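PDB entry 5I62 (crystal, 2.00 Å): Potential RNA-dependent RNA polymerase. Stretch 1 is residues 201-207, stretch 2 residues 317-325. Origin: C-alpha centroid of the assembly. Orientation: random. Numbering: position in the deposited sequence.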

# COMPACT_ATOMS: atom_id res chain seq x y z
N ARG A 201 0.13 0.24 12.13
CA ARG A 201 -0.20 -0.70 11.05
C ARG A 201 0.39 -2.08 11.34
O ARG A 201 1.54 -2.20 11.78
CB ARG A 201 0.32 -0.18 9.71
CG ARG A 201 -0.40 1.05 9.16
CD ARG A 201 0.01 1.33 7.69
NE ARG A 201 0.32 0.09 6.97
CZ ARG A 201 1.39 -0.10 6.20
NH1 ARG A 201 2.26 0.89 6.01
NH2 ARG A 201 1.59 -1.27 5.61
N VAL A 202 -0.39 -3.12 11.10
CA VAL A 202 0.08 -4.49 11.20
C VAL A 202 0.61 -4.91 9.84
O VAL A 202 -0.04 -4.70 8.81
CB VAL A 202 -1.04 -5.43 11.67
CG1 VAL A 202 -0.60 -6.88 11.55
CG2 VAL A 202 -1.44 -5.11 13.09
N VAL A 203 1.82 -5.48 9.82
CA VAL A 203 2.39 -6.08 8.62
C VAL A 203 2.50 -7.58 8.86
O VAL A 203 3.03 -8.01 9.89
CB VAL A 203 3.77 -5.49 8.27
CG1 VAL A 203 4.32 -6.15 7.00
CG2 VAL A 203 3.66 -3.99 8.07
N TRP A 204 2.01 -8.37 7.91
CA TRP A 204 2.21 -9.82 7.91
C TRP A 204 3.45 -10.11 7.06
O TRP A 204 3.39 -10.08 5.83
CB TRP A 204 0.98 -10.54 7.36
CG TRP A 204 -0.24 -10.45 8.25
CD1 TRP A 204 -0.93 -9.33 8.59
CD2 TRP A 204 -0.88 -11.54 8.91
NE1 TRP A 204 -1.98 -9.66 9.43
CE2 TRP A 204 -1.96 -11.01 9.65
CE3 TRP A 204 -0.64 -12.92 8.97
CZ2 TRP A 204 -2.80 -11.80 10.42
CZ3 TRP A 204 -1.48 -13.71 9.73
CH2 TRP A 204 -2.55 -13.15 10.46
N MET A 205 4.58 -10.37 7.72
CA MET A 205 5.84 -10.62 7.01
C MET A 205 5.87 -12.10 6.66
O MET A 205 6.04 -12.96 7.53
CB MET A 205 7.03 -10.21 7.88
CG MET A 205 7.12 -8.71 8.12
SD MET A 205 8.40 -8.33 9.35
CE MET A 205 8.32 -6.57 9.35
N PHE A 206 5.68 -12.41 5.37
CA PHE A 206 5.44 -13.78 4.91
C PHE A 206 6.74 -14.55 4.74
O PHE A 206 7.77 -13.96 4.43
CB PHE A 206 4.70 -13.77 3.58
CG PHE A 206 3.20 -13.79 3.71
CD1 PHE A 206 2.55 -12.88 4.51
CD2 PHE A 206 2.45 -14.73 3.03
CE1 PHE A 206 1.17 -12.88 4.63
CE2 PHE A 206 1.06 -14.74 3.14
CZ PHE A 206 0.42 -13.81 3.95
N PRO A 207 6.69 -15.87 4.89
CA PRO A 207 7.84 -16.71 4.52
C PRO A 207 8.18 -16.52 3.05
O PRO A 207 7.30 -16.45 2.19
CB PRO A 207 7.35 -18.14 4.79
CG PRO A 207 6.21 -17.99 5.75
CD PRO A 207 5.55 -16.68 5.35
N ILE A 317 -8.25 -19.12 10.34
CA ILE A 317 -8.43 -18.27 9.16
C ILE A 317 -8.57 -16.81 9.58
O ILE A 317 -8.94 -16.49 10.72
CB ILE A 317 -9.63 -18.72 8.30
CG1 ILE A 317 -10.94 -18.60 9.08
CG2 ILE A 317 -9.41 -20.13 7.76
CD1 ILE A 317 -12.19 -18.74 8.17
N HIS A 318 -8.24 -15.90 8.67
CA HIS A 318 -8.23 -14.48 8.98
C HIS A 318 -8.40 -13.70 7.68
O HIS A 318 -8.54 -14.28 6.60
CB HIS A 318 -6.94 -14.11 9.73
CG HIS A 318 -5.69 -14.60 9.06
ND1 HIS A 318 -5.20 -14.06 7.89
CD2 HIS A 318 -4.82 -15.59 9.40
CE1 HIS A 318 -4.09 -14.69 7.54
NE2 HIS A 318 -3.84 -15.62 8.44
N GLY A 319 -8.41 -12.38 7.79
CA GLY A 319 -8.50 -11.53 6.63
C GLY A 319 -7.19 -11.55 5.84
O GLY A 319 -6.29 -12.35 6.09
N MET A 320 -7.10 -10.64 4.88
CA MET A 320 -5.91 -10.54 4.05
C MET A 320 -4.68 -10.33 4.91
O MET A 320 -4.58 -9.33 5.63
CB MET A 320 -6.04 -9.41 3.05
CG MET A 320 -4.75 -9.12 2.33
SD MET A 320 -4.26 -10.49 1.26
CE MET A 320 -5.42 -10.23 -0.10
N GLY A 321 -3.72 -11.25 4.83
CA GLY A 321 -2.45 -11.05 5.51
C GLY A 321 -1.70 -9.93 4.82
O GLY A 321 -1.06 -10.15 3.79
N SER A 322 -1.81 -8.71 5.36
CA SER A 322 -1.22 -7.52 4.76
C SER A 322 0.28 -7.68 4.60
O SER A 322 1.02 -7.49 5.57
CB SER A 322 -1.52 -6.29 5.63
OG SER A 322 -2.82 -6.37 6.21
N GLY A 323 0.74 -8.03 3.39
CA GLY A 323 2.12 -8.48 3.19
C GLY A 323 2.26 -9.67 2.25
O GLY A 323 3.37 -10.00 1.81
N SER A 324 1.15 -10.35 1.96
CA SER A 324 1.11 -11.35 0.90
C SER A 324 1.58 -10.79 -0.43
O SER A 324 1.45 -9.60 -0.71
CB SER A 324 -0.32 -11.87 0.72
OG SER A 324 -0.41 -12.68 -0.43
N GLY A 325 2.11 -11.68 -1.29
CA GLY A 325 2.41 -11.27 -2.66
C GLY A 325 1.17 -10.91 -3.47
O GLY A 325 1.28 -10.24 -4.50
O HOH W 1 6.12 -10.38 3.14

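Residues 201–205 form a strand, against which the irregular segment 317–325 packs without forming a strand of its own. Val202 makes only a light contact, Val202 O lying 3.9 Å from Ser322 CB, and the CA-to-CB bond of Val203 points away from the loop. Trp204 N donates to Ser322 O (2.7 Å), the single direct hydrogen bond between the stretches, while Trp204 O receives a CA-H...O contact from Gly323 CA at 3.3 Å. That approach depends on glycine: a CB at Gly323 would lie 1.9 Å from Trp204 O, and the backbone angles there would in any case jam it against the preceding carbonyl.

The indole covers the loop further back. Gly321 CA makes a CH-pi contact over the face of the Trp204 five-membered ring, 3.7 Å from its centroid, and the His318 ring meets the six-membered ring obliquely, with planes at 34° and Trp204 CZ3 3.3 Å from His318 NE2. A hydrogen bond from His318 ND1 to Gly319 O (2.7 Å) helps hold the imidazole.

The CA-to-CB bond of Met205 points away, but Phe206 returns to the interface. Ser324 CA makes a CH-pi contact over the Phe206 ring, 3.9 Å from its centroid, and a CB on Gly321 would clash with Phe206 CZ at 3.0 Å. A water bridges the backbones, accepting from Phe206 N (3.0 Å) and donating to Gly323 O (3.1 Å).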